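RNA methyltransferase, TrmH family (Porphyromonas gingivalis, PDB 2I6D) probably methylates RNA, as a member of the TrmH (SpoU) family of knotted methyltransferases. Local coordinates at residues Gln26-Gly32 with Leu87-Leu93; Arg44-Gly50 with Pro61-Val67; Val49-Leu55 with Glu68-Ser72. One frame throughout, in Å; residues are numbered along the deposited sequence.

Contact 1 (Gln26-Gly32 with Leu87-Leu93); sequences QAFAVEG and LMAVFDL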
loop_
_atom_site.group_PDB
_atom_site.type_symbol
_atom_site.label_atom_id
_atom_site.label_comp_id
_atom_site.label_asym_id
_atom_site.label_seq_id
_atom_site.Cartn_x
_atom_site.Cartn_y
_atom_site.Cartn_z
ATOM N N GLN A 26 10.149 -6.023 13.346
ATOM C CA GLN A 26 9.319 -6.650 12.316
ATOM C C GLN A 26 7.854 -6.496 12.702
ATOM O O GLN A 26 7.104 -7.475 12.760
ATOM C CB GLN A 26 9.708 -8.128 12.083
ATOM C CG GLN A 26 11.033 -8.292 11.290
ATOM C CD GLN A 26 10.941 -7.715 9.869
ATOM O OE1 GLN A 26 10.156 -8.190 9.036
ATOM N NE2 GLN A 26 11.730 -6.674 9.601
ATOM N N ALA A 27 7.465 -5.251 12.987
ATOM C CA ALA A 27 6.120 -4.950 13.465
ATOM C C ALA A 27 5.633 -3.575 12.978
ATOM O O ALA A 27 6.434 -2.701 12.632
ATOM C CB ALA A 27 6.077 -5.005 14.983
ATOM N N PHE A 28 4.319 -3.384 12.955
ATOM C CA PHE A 28 3.762 -2.069 12.640
ATOM C C PHE A 28 2.437 -1.935 13.353
ATOM O O PHE A 28 1.789 -2.952 13.682
ATOM C CB PHE A 28 3.607 -1.875 11.116
ATOM C CG PHE A 28 2.524 -2.729 10.490
ATOM C CD1 PHE A 28 1.252 -2.205 10.270
ATOM C CD2 PHE A 28 2.762 -4.054 10.164
ATOM C CE1 PHE A 28 0.253 -2.982 9.685
ATOM C CE2 PHE A 28 1.742 -4.859 9.568
ATOM C CZ PHE A 28 0.496 -4.308 9.340
ATOM N N ALA A 29 2.019 -0.697 13.605
ATOM C CA ALA A 29 0.784 -0.455 14.318
ATOM C C ALA A 29 -0.333 0.031 13.385
ATOM O O ALA A 29 -0.088 0.670 12.337
ATOM C CB ALA A 29 1.010 0.562 15.449
ATOM N N VAL A 30 -1.551 -0.237 13.817
ATOM C CA VAL A 30 -2.787 0.164 13.145
ATOM C C VAL A 30 -3.717 0.676 14.226
ATOM O O VAL A 30 -3.857 0.044 15.307
ATOM C CB VAL A 30 -3.437 -1.041 12.410
ATOM C CG1 VAL A 30 -4.764 -0.653 11.681
ATOM C CG2 VAL A 30 -2.431 -1.664 11.401
ATOM N N GLU A 31 -4.339 1.815 13.957
ATOM C CA GLU A 31 -5.226 2.463 14.926
ATOM C C GLU A 31 -6.691 2.536 14.498
ATOM O O GLU A 31 -7.032 2.784 13.329
ATOM C CB GLU A 31 -4.712 3.848 15.298
ATOM C CG GLU A 31 -3.250 3.855 15.781
ATOM C CD GLU A 31 -2.848 5.247 16.270
ATOM O OE1 GLU A 31 -3.742 5.982 16.724
ATOM O OE2 GLU A 31 -1.658 5.623 16.173
ATOM N N GLY A 32 -7.554 2.298 15.474
ATOM C CA GLY A 32 -8.972 2.515 15.311
ATOM C C GLY A 32 -9.732 1.251 14.967
ATOM O O GLY A 32 -9.194 0.377 14.319
ATOM N N LEU A 87 -8.186 2.346 20.244
ATOM C CA LEU A 87 -7.804 0.991 19.923
ATOM C C LEU A 87 -6.543 1.063 19.050
ATOM O O LEU A 87 -6.513 1.782 18.059
ATOM C CB LEU A 87 -8.952 0.282 19.159
ATOM C CG LEU A 87 -8.798 -1.207 18.878
ATOM C CD1 LEU A 87 -8.832 -2.003 20.184
ATOM C CD2 LEU A 87 -9.909 -1.657 17.876
HETATM N N MSE A 88 -5.507 0.340 19.452
HETATM C CA MSE A 88 -4.274 0.312 18.696
HETATM C C MSE A 88 -3.806 -1.132 18.694
HETATM O O MSE A 88 -3.718 -1.763 19.758
HETATM C CB MSE A 88 -3.233 1.242 19.348
HETATM C CG MSE A 88 -1.955 1.433 18.524
HETATM SE SE MSE A 88 -0.894 2.942 19.282
HETATM C CE MSE A 88 0.570 2.950 17.950
ATOM N N ALA A 89 -3.546 -1.666 17.500
ATOM C CA ALA A 89 -3.061 -3.043 17.332
ATOM C C ALA A 89 -1.621 -3.012 16.865
ATOM O O ALA A 89 -1.221 -2.108 16.145
ATOM C CB ALA A 89 -3.953 -3.802 16.290
ATOM N N VAL A 90 -0.840 -4.019 17.248
ATOM C CA VAL A 90 0.472 -4.188 16.679
ATOM C C VAL A 90 0.429 -5.514 15.918
ATOM O O VAL A 90 0.061 -6.548 16.496
ATOM C CB VAL A 90 1.586 -4.210 17.743
ATOM C CG1 VAL A 90 2.936 -4.508 17.055
ATOM C CG2 VAL A 90 1.670 -2.849 18.488
ATOM N N PHE A 91 0.781 -5.466 14.636
ATOM C CA PHE A 91 0.826 -6.652 13.783
ATOM C C PHE A 91 2.239 -6.918 13.356
ATOM O O PHE A 91 3.048 -5.983 13.251
ATOM C CB PHE A 91 0.016 -6.429 12.506
ATOM C CG PHE A 91 -1.461 -6.286 12.734
ATOM C CD1 PHE A 91 -2.244 -7.387 13.100
ATOM C CD2 PHE A 91 -2.082 -5.061 12.529
ATOM C CE1 PHE A 91 -3.632 -7.250 13.303
ATOM C CE2 PHE A 91 -3.475 -4.922 12.699
ATOM C CZ PHE A 91 -4.241 -6.023 13.093
ATOM N N ASP A 92 2.535 -8.191 13.068
ATOM C CA ASP A 92 3.770 -8.555 12.422
ATOM C C ASP A 92 3.831 -7.986 11.013
ATOM O O ASP A 92 2.866 -8.079 10.235
ATOM C CB ASP A 92 3.873 -10.078 12.303
ATOM C CG ASP A 92 4.242 -10.757 13.608
ATOM O OD1 ASP A 92 4.492 -10.066 14.626
ATOM O OD2 ASP A 92 4.292 -12.001 13.586
ATOM N N LEU A 93 4.984 -7.423 10.680
ATOM C CA LEU A 93 5.300 -7.063 9.317
ATOM C C LEU A 93 5.358 -8.375 8.519
ATOM O O LEU A 93 6.023 -9.322 8.946
ATOM C CB LEU A 93 6.658 -6.362 9.332
ATOM C CG LEU A 93 7.027 -5.234 8.385
ATOM C CD1 LEU A 93 5.980 -4.155 8.375
ATOM C CD2 LEU A 93 8.367 -4.655 8.820
HETATM O O HOH W 1 6.659 -8.858 15.419
#

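Contact 2 (Arg44-Gly50 with Pro61-Val67); sequences RCRMLVG and PHDAEVV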
loop_
_atom_site.group_PDB
_atom_site.type_symbol
_atom_site.label_atom_id
_atom_site.label_comp_id
_atom_site.label_asym_id
_atom_site.label_seq_id
_atom_site.Cartn_x
_atom_site.Cartn_y
_atom_site.Cartn_z
ATOM N N ARG A 44 -0.781 -11.004 11.603
ATOM C CA ARG A 44 -0.540 -11.667 12.866
ATOM C C ARG A 44 -0.491 -10.604 13.944
ATOM O O ARG A 44 0.440 -9.811 13.985
ATOM C CB ARG A 44 0.796 -12.389 12.807
ATOM C CG ARG A 44 0.856 -13.684 13.584
ATOM C CD ARG A 44 0.772 -13.445 15.058
ATOM N NE ARG A 44 1.010 -14.677 15.810
ATOM C CZ ARG A 44 0.983 -14.762 17.139
ATOM N NH1 ARG A 44 1.227 -15.941 17.737
ATOM N NH2 ARG A 44 0.725 -13.673 17.875
ATOM N N CYS A 45 -1.475 -10.612 14.832
ATOM C CA CYS A 45 -1.532 -9.613 15.895
ATOM C C CYS A 45 -0.676 -10.021 17.117
ATOM O O CYS A 45 -0.835 -11.115 17.658
ATOM C CB CYS A 45 -2.985 -9.340 16.282
ATOM S SG CYS A 45 -3.106 -8.076 17.572
ATOM N N ARG A 46 0.229 -9.125 17.510
ATOM C CA ARG A 46 1.182 -9.277 18.613
ATOM C C ARG A 46 0.622 -8.654 19.904
ATOM O O ARG A 46 0.860 -9.125 21.015
ATOM C CB ARG A 46 2.448 -8.516 18.178
ATOM C CG ARG A 46 3.714 -8.650 19.015
ATOM C CD ARG A 46 4.896 -8.098 18.201
ATOM N NE ARG A 46 6.038 -7.712 19.019
ATOM C CZ ARG A 46 7.240 -7.393 18.540
ATOM N NH1 ARG A 46 8.223 -7.062 19.370
ATOM N NH2 ARG A 46 7.467 -7.417 17.236
HETATM N N MSE A 47 -0.073 -7.531 19.727
HETATM C CA MSE A 47 -0.547 -6.730 20.841
HETATM C C MSE A 47 -1.805 -5.970 20.425
HETATM O O MSE A 47 -1.909 -5.509 19.289
HETATM C CB MSE A 47 0.551 -5.760 21.272
HETATM C CG MSE A 47 0.103 -4.685 22.229
HETATM SE SE MSE A 47 1.650 -3.747 23.042
HETATM C CE MSE A 47 1.841 -4.860 24.622
ATOM N N LEU A 48 -2.756 -5.864 21.350
ATOM C CA LEU A 48 -4.011 -5.151 21.103
ATOM C C LEU A 48 -4.349 -4.386 22.373
ATOM O O LEU A 48 -4.488 -4.967 23.439
ATOM C CB LEU A 48 -5.122 -6.126 20.730
ATOM C CG LEU A 48 -6.451 -5.502 20.318
ATOM C CD1 LEU A 48 -6.295 -4.664 19.029
ATOM C CD2 LEU A 48 -7.500 -6.597 20.126
ATOM N N VAL A 49 -4.460 -3.072 22.253
ATOM C CA VAL A 49 -4.608 -2.188 23.416
ATOM C C VAL A 49 -5.840 -1.334 23.136
ATOM O O VAL A 49 -5.953 -0.735 22.058
ATOM C CB VAL A 49 -3.367 -1.311 23.523
ATOM C CG1 VAL A 49 -3.559 -0.194 24.480
ATOM C CG2 VAL A 49 -2.173 -2.167 23.966
ATOM N N GLY A 50 -6.789 -1.321 24.055
ATOM C CA GLY A 50 -7.974 -0.523 23.819
ATOM C C GLY A 50 -8.850 -0.439 25.043
ATOM O O GLY A 50 -8.603 -1.106 26.038
ATOM N N PRO A 61 -7.592 -11.650 19.413
ATOM C CA PRO A 61 -6.575 -12.298 18.586
ATOM C C PRO A 61 -5.977 -13.485 19.325
ATOM O O PRO A 61 -5.777 -13.422 20.543
ATOM C CB PRO A 61 -5.501 -11.216 18.424
ATOM C CG PRO A 61 -6.125 -9.933 18.878
ATOM C CD PRO A 61 -7.192 -10.301 19.844
ATOM N N HIS A 62 -5.718 -14.562 18.595
ATOM C CA HIS A 62 -5.073 -15.708 19.217
ATOM C C HIS A 62 -3.611 -15.383 19.539
ATOM O O HIS A 62 -2.838 -14.890 18.700
ATOM C CB HIS A 62 -5.224 -16.986 18.380
ATOM C CG HIS A 62 -6.301 -17.910 18.870
ATOM N ND1 HIS A 62 -7.577 -17.919 18.346
ATOM C CD2 HIS A 62 -6.287 -18.861 19.837
ATOM C CE1 HIS A 62 -8.300 -18.835 18.967
ATOM N NE2 HIS A 62 -7.541 -19.421 19.876
ATOM N N ASP A 63 -3.255 -15.610 20.799
ATOM C CA ASP A 63 -1.875 -15.418 21.254
ATOM C C ASP A 63 -1.332 -13.990 21.118
ATOM O O ASP A 63 -0.200 -13.782 20.690
ATOM C CB ASP A 63 -0.937 -16.406 20.540
ATOM C CG ASP A 63 0.371 -16.603 21.284
ATOM O OD1 ASP A 63 0.327 -16.767 22.523
ATOM O OD2 ASP A 63 1.432 -16.571 20.633
ATOM N N ALA A 64 -2.142 -13.006 21.484
ATOM C CA ALA A 64 -1.669 -11.633 21.526
ATOM C C ALA A 64 -1.683 -11.131 22.962
ATOM O O ALA A 64 -2.435 -11.627 23.794
ATOM C CB ALA A 64 -2.514 -10.727 20.622
ATOM N N GLU A 65 -0.831 -10.164 23.253
ATOM C CA GLU A 65 -0.967 -9.409 24.482
ATOM C C GLU A 65 -2.085 -8.360 24.343
ATOM O O GLU A 65 -1.979 -7.412 23.547
ATOM C CB GLU A 65 0.343 -8.752 24.854
ATOM C CG GLU A 65 0.257 -7.999 26.143
ATOM C CD GLU A 65 1.541 -8.057 26.913
ATOM O OE1 GLU A 65 1.461 -8.008 28.157
ATOM O OE2 GLU A 65 2.617 -8.156 26.268
ATOM N N VAL A 66 -3.147 -8.549 25.122
ATOM C CA VAL A 66 -4.318 -7.695 25.078
ATOM C C VAL A 66 -4.391 -6.890 26.366
ATOM O O VAL A 66 -4.369 -7.464 27.466
ATOM C CB VAL A 66 -5.603 -8.531 24.884
ATOM C CG1 VAL A 66 -6.832 -7.640 24.909
ATOM C CG2 VAL A 66 -5.524 -9.302 23.566
ATOM N N VAL A 67 -4.432 -5.566 26.241
ATOM C CA VAL A 67 -4.439 -4.696 27.432
ATOM C C VAL A 67 -5.705 -3.889 27.375
ATOM O O VAL A 67 -5.895 -3.139 26.431
ATOM C CB VAL A 67 -3.224 -3.724 27.510
ATOM C CG1 VAL A 67 -3.251 -2.932 28.823
ATOM C CG2 VAL A 67 -1.875 -4.471 27.383
#

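Contact 3 (Val49-Leu55 with Glu68-Ser72); sequences VGTAAML and ELPES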
loop_
_atom_site.group_PDB
_atom_site.type_symbol
_atom_site.label_atom_id
_atom_site.label_comp_id
_atom_site.label_asym_id
_atom_site.label_seq_id
_atom_site.Cartn_x
_atom_site.Cartn_y
_atom_site.Cartn_z
ATOM N N VAL A 49 -4.460 -3.072 22.253
ATOM C CA VAL A 49 -4.608 -2.188 23.416
ATOM C C VAL A 49 -5.840 -1.334 23.136
ATOM O O VAL A 49 -5.953 -0.735 22.058
ATOM C CB VAL A 49 -3.367 -1.311 23.523
ATOM C CG1 VAL A 49 -3.559 -0.194 24.480
ATOM C CG2 VAL A 49 -2.173 -2.167 23.966
ATOM N N GLY A 50 -6.789 -1.321 24.055
ATOM C CA GLY A 50 -7.974 -0.523 23.819
ATOM C C GLY A 50 -8.850 -0.439 25.043
ATOM O O GLY A 50 -8.603 -1.106 26.038
ATOM N N THR A 51 -9.893 0.377 24.955
ATOM C CA THR A 51 -10.894 0.427 26.002
ATOM C C THR A 51 -11.773 -0.804 25.874
ATOM O O THR A 51 -11.873 -1.387 24.787
ATOM C CB THR A 51 -11.774 1.672 25.871
ATOM O OG1 THR A 51 -12.365 1.695 24.557
ATOM C CG2 THR A 51 -10.962 2.938 26.097
ATOM N N ALA A 52 -12.416 -1.191 26.979
ATOM C CA ALA A 52 -13.322 -2.345 27.002
ATOM C C ALA A 52 -14.326 -2.331 25.850
ATOM O O ALA A 52 -14.560 -3.373 25.217
ATOM C CB ALA A 52 -14.055 -2.430 28.361
ATOM N N ALA A 53 -14.913 -1.164 25.569
ATOM C CA ALA A 53 -15.946 -1.054 24.520
ATOM C C ALA A 53 -15.362 -1.364 23.137
ATOM O O ALA A 53 -16.040 -1.940 22.284
ATOM C CB ALA A 53 -16.612 0.325 24.544
HETATM N N MSE A 54 -14.102 -0.998 22.935
HETATM C CA MSE A 54 -13.406 -1.316 21.684
HETATM C C MSE A 54 -13.020 -2.785 21.598
HETATM O O MSE A 54 -13.199 -3.415 20.556
HETATM C CB MSE A 54 -12.187 -0.413 21.491
HETATM C CG MSE A 54 -12.544 1.069 21.345
HETATM SE SE MSE A 54 -13.593 1.392 19.723
HETATM C CE MSE A 54 -15.405 1.427 20.503
ATOM N N LEU A 55 -12.506 -3.342 22.689
ATOM C CA LEU A 55 -12.040 -4.731 22.661
ATOM C C LEU A 55 -13.184 -5.750 22.496
ATOM O O LEU A 55 -13.013 -6.798 21.873
ATOM C CB LEU A 55 -11.223 -5.048 23.916
ATOM C CG LEU A 55 -9.906 -4.281 24.065
ATOM C CD1 LEU A 55 -9.284 -4.580 25.418
ATOM C CD2 LEU A 55 -8.943 -4.667 22.937
ATOM N N GLU A 68 -6.581 -4.055 28.360
ATOM C CA GLU A 68 -7.777 -3.228 28.425
ATOM C C GLU A 68 -7.431 -1.983 29.223
ATOM O O GLU A 68 -6.978 -2.089 30.362
ATOM C CB GLU A 68 -8.952 -3.976 29.077
ATOM C CG GLU A 68 -10.226 -3.129 29.256
ATOM C CD GLU A 68 -11.203 -3.721 30.284
ATOM O OE1 GLU A 68 -11.747 -4.812 30.018
ATOM O OE2 GLU A 68 -11.441 -3.089 31.348
ATOM N N LEU A 69 -7.668 -0.817 28.627
ATOM C CA LEU A 69 -7.341 0.459 29.250
ATOM C C LEU A 69 -8.589 1.208 29.714
ATOM O O LEU A 69 -9.649 1.088 29.091
ATOM C CB LEU A 69 -6.548 1.316 28.268
ATOM C CG LEU A 69 -5.148 0.804 27.903
ATOM C CD1 LEU A 69 -4.563 1.698 26.854
ATOM C CD2 LEU A 69 -4.234 0.756 29.102
ATOM N N PRO A 70 -8.471 2.006 30.787
ATOM C CA PRO A 70 -9.664 2.713 31.241
ATOM C C PRO A 70 -10.029 3.806 30.256
ATOM O O PRO A 70 -9.177 4.259 29.483
ATOM C CB PRO A 70 -9.222 3.331 32.576
ATOM C CG PRO A 70 -7.747 3.514 32.420
ATOM C CD PRO A 70 -7.288 2.330 31.609
ATOM N N GLU A 71 -11.288 4.220 30.304
ATOM C CA GLU A 71 -11.806 5.365 29.555
ATOM C C GLU A 71 -10.922 6.611 29.739
ATOM O O GLU A 71 -10.722 7.382 28.796
ATOM C CB GLU A 71 -13.226 5.669 30.052
ATOM C CG GLU A 71 -14.218 6.092 28.972
ATOM C CD GLU A 71 -14.256 5.131 27.794
ATOM O OE1 GLU A 71 -13.797 5.533 26.702
ATOM O OE2 GLU A 71 -14.719 3.973 27.950
ATOM N N SER A 72 -10.360 6.767 30.936
ATOM C CA SER A 72 -9.501 7.916 31.244
ATOM C C SER A 72 -8.114 7.910 30.593
ATOM O O SER A 72 -7.448 8.947 30.576
ATOM C CB SER A 72 -9.312 8.039 32.748
ATOM O OG SER A 72 -8.587 6.931 33.236
HETATM O O HOH W 2 -13.925 3.774 24.154
HETATM O O HOH W 3 -12.353 0.454 29.288
HETATM O O HOH W 4 -14.703 1.243 27.511
#

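Contact 1 (Gln26-Gly32 with Leu87-Leu93)
The carbonyl O of Gln-26 is gripped twice: by the backbone N of Leu-93 at 3.0 Å, which comes from above the carbonyl plane, and by a water that also bridges to Asp-92 OD1. This oxygen belongs to the residue of positive phi that ends helix 19-25 in a Schellman motif, where the chain turns out of the helix into edge strand 27-31. From there strands 27-31 and 87-92 run antiparallel, and Phe-28 with Phe-91 and Val-30 with Ala-89 form the hydrogen-bonded pairs. Ala-89 N to Val-30 O is 2.8 Å long, as is Gly-32 N to Leu-87 O, which ends the pairing.

Phe-28, Val-30, Ala-89 and Phe-91 share one face. The Phe-28 ring is turned 40° from that of Phe-91 and receives Phe-91 CB off-centre in a CH-pi contact, while the Phe-28 edge meets Asp-92 O, 3.5 Å from CE2. Phe-91 in turn presents its own edge to Val-30, whose CG2 lies 3.6 Å from Phe-91 CD2. Helix 33-39 covers this face. On the other face selenomethionine Met-88, CG anti to the backbone N (chi1 -172°) and extended beyond, runs beside Glu-31 and brings CE tightly to Ala-29 CB at 3.5 Å; Ser-79 OG and Thr-80 N hold the Glu-31 carboxylate. The result is an antiparallel edge pairing of an alpha/beta sheet, probably part of the MRM3-like substrate-binding domain.

Contact 2 (Arg44-Gly50 with Pro61-Val67)
This is a parallel pairing of neighbouring strands in a beta-alpha-beta unit at the edge of the four-stranded sheet, extended by a salt bridge before the second strand. Strands 47-50 and 65-67 run 4.6 Å apart at 5°, and Leu-48 spans the pair, its N bonding Glu-65 O at 2.8 Å and its O receiving Val-67 N at 2.9 Å. Side chains in register lie alongside one another: Val-49 CG2 rests 4.0 Å from Val-67 CB, and the Met-47 methyl CE touches the aliphatic part and carboxylate of Glu-65. Leu-48, with CG trans to the backbone N (chi1 -174°), reaches back instead to the proline before the strand and crosses it at about a right angle. Leu-48 CD2 lies 3.7 Å from Pro-61 CD, and Cys-45 SG lies against Pro-61 CG.

Pro-61 opens a type II turn ending at Ala-64, which Arg-44 grips end-on. Arg-44 NH1 bonds Asp-63 OD2 at 3.0 Å on its anti lone pair, in the guanidinium plane, though the carboxylate is turned 74° from it; Arg-44 NH2 bonds Asp-63 O at 3.0 Å as well as Cys-45 O. These bonds fix the guanidinium's rotation and tie the turn to the start of strand 45-51; its charge probably favours ionised Asp-63.

Contact 3 (Val49-Leu55 with Glu68-Ser72)
Gly-50 and Glu-68 pair in parallel, their CA atoms 5.3 Å apart, just where the strands of a beta-alpha-beta unit separate. Leu-69 N bonds Gly-50 O at 2.8 Å. One residue on, Thr-51 takes the N-cap position of helix 52-56, and the crossover begins; its O accepts Leu-55 N. Direct pairing now gives way to water: one molecule accepts from Ala-52 N and donates to Leu-69 O, linking the first turn of the helix to the departing strand.

Glu-68 runs out extended over this start of the helix, CG trans to its own N (chi1 176°), and lays its carboxylate carbon CD 3.7 Å from Ala-52 CB. From three residues further along the helix Leu-55 comes obliquely, CD1 reaching Glu-68 CB at 3.7 Å, while the same leucine also packs on Val-66 and Leu-87. Glu-71 bends at chi2 (51°), which brings its carboxylate back toward the helix start, where both oxygens work through water. OE2 accepts from a water that takes the Ala-53 N-H, a position in which the first-turn amides may favour the negative charge. A further water lies 3.1 Å from Glu-71 OE1 and 2.6 Å from Thr-51 OG1.

After helix 19-25 the chain lays down strand 27-31, which waits 55 residues for strand 87-92 to close contact 1, the outermost loop. Inside that loop helix 33-39 leads to strand 45-51, and the return of the chain after helix 52-56 makes contact 2, then contact 3. These two cross along the sequence, share Val-49 and Gly-50, and together close one beta-alpha-beta unit. Strand 87-92 then enters between 27-31 and 45-51, bonding Met-47 and Val-49 through Val-90 and Met-88, so strand 87-92, paired with 27-31 in contact 1, links that edge strand to the unit.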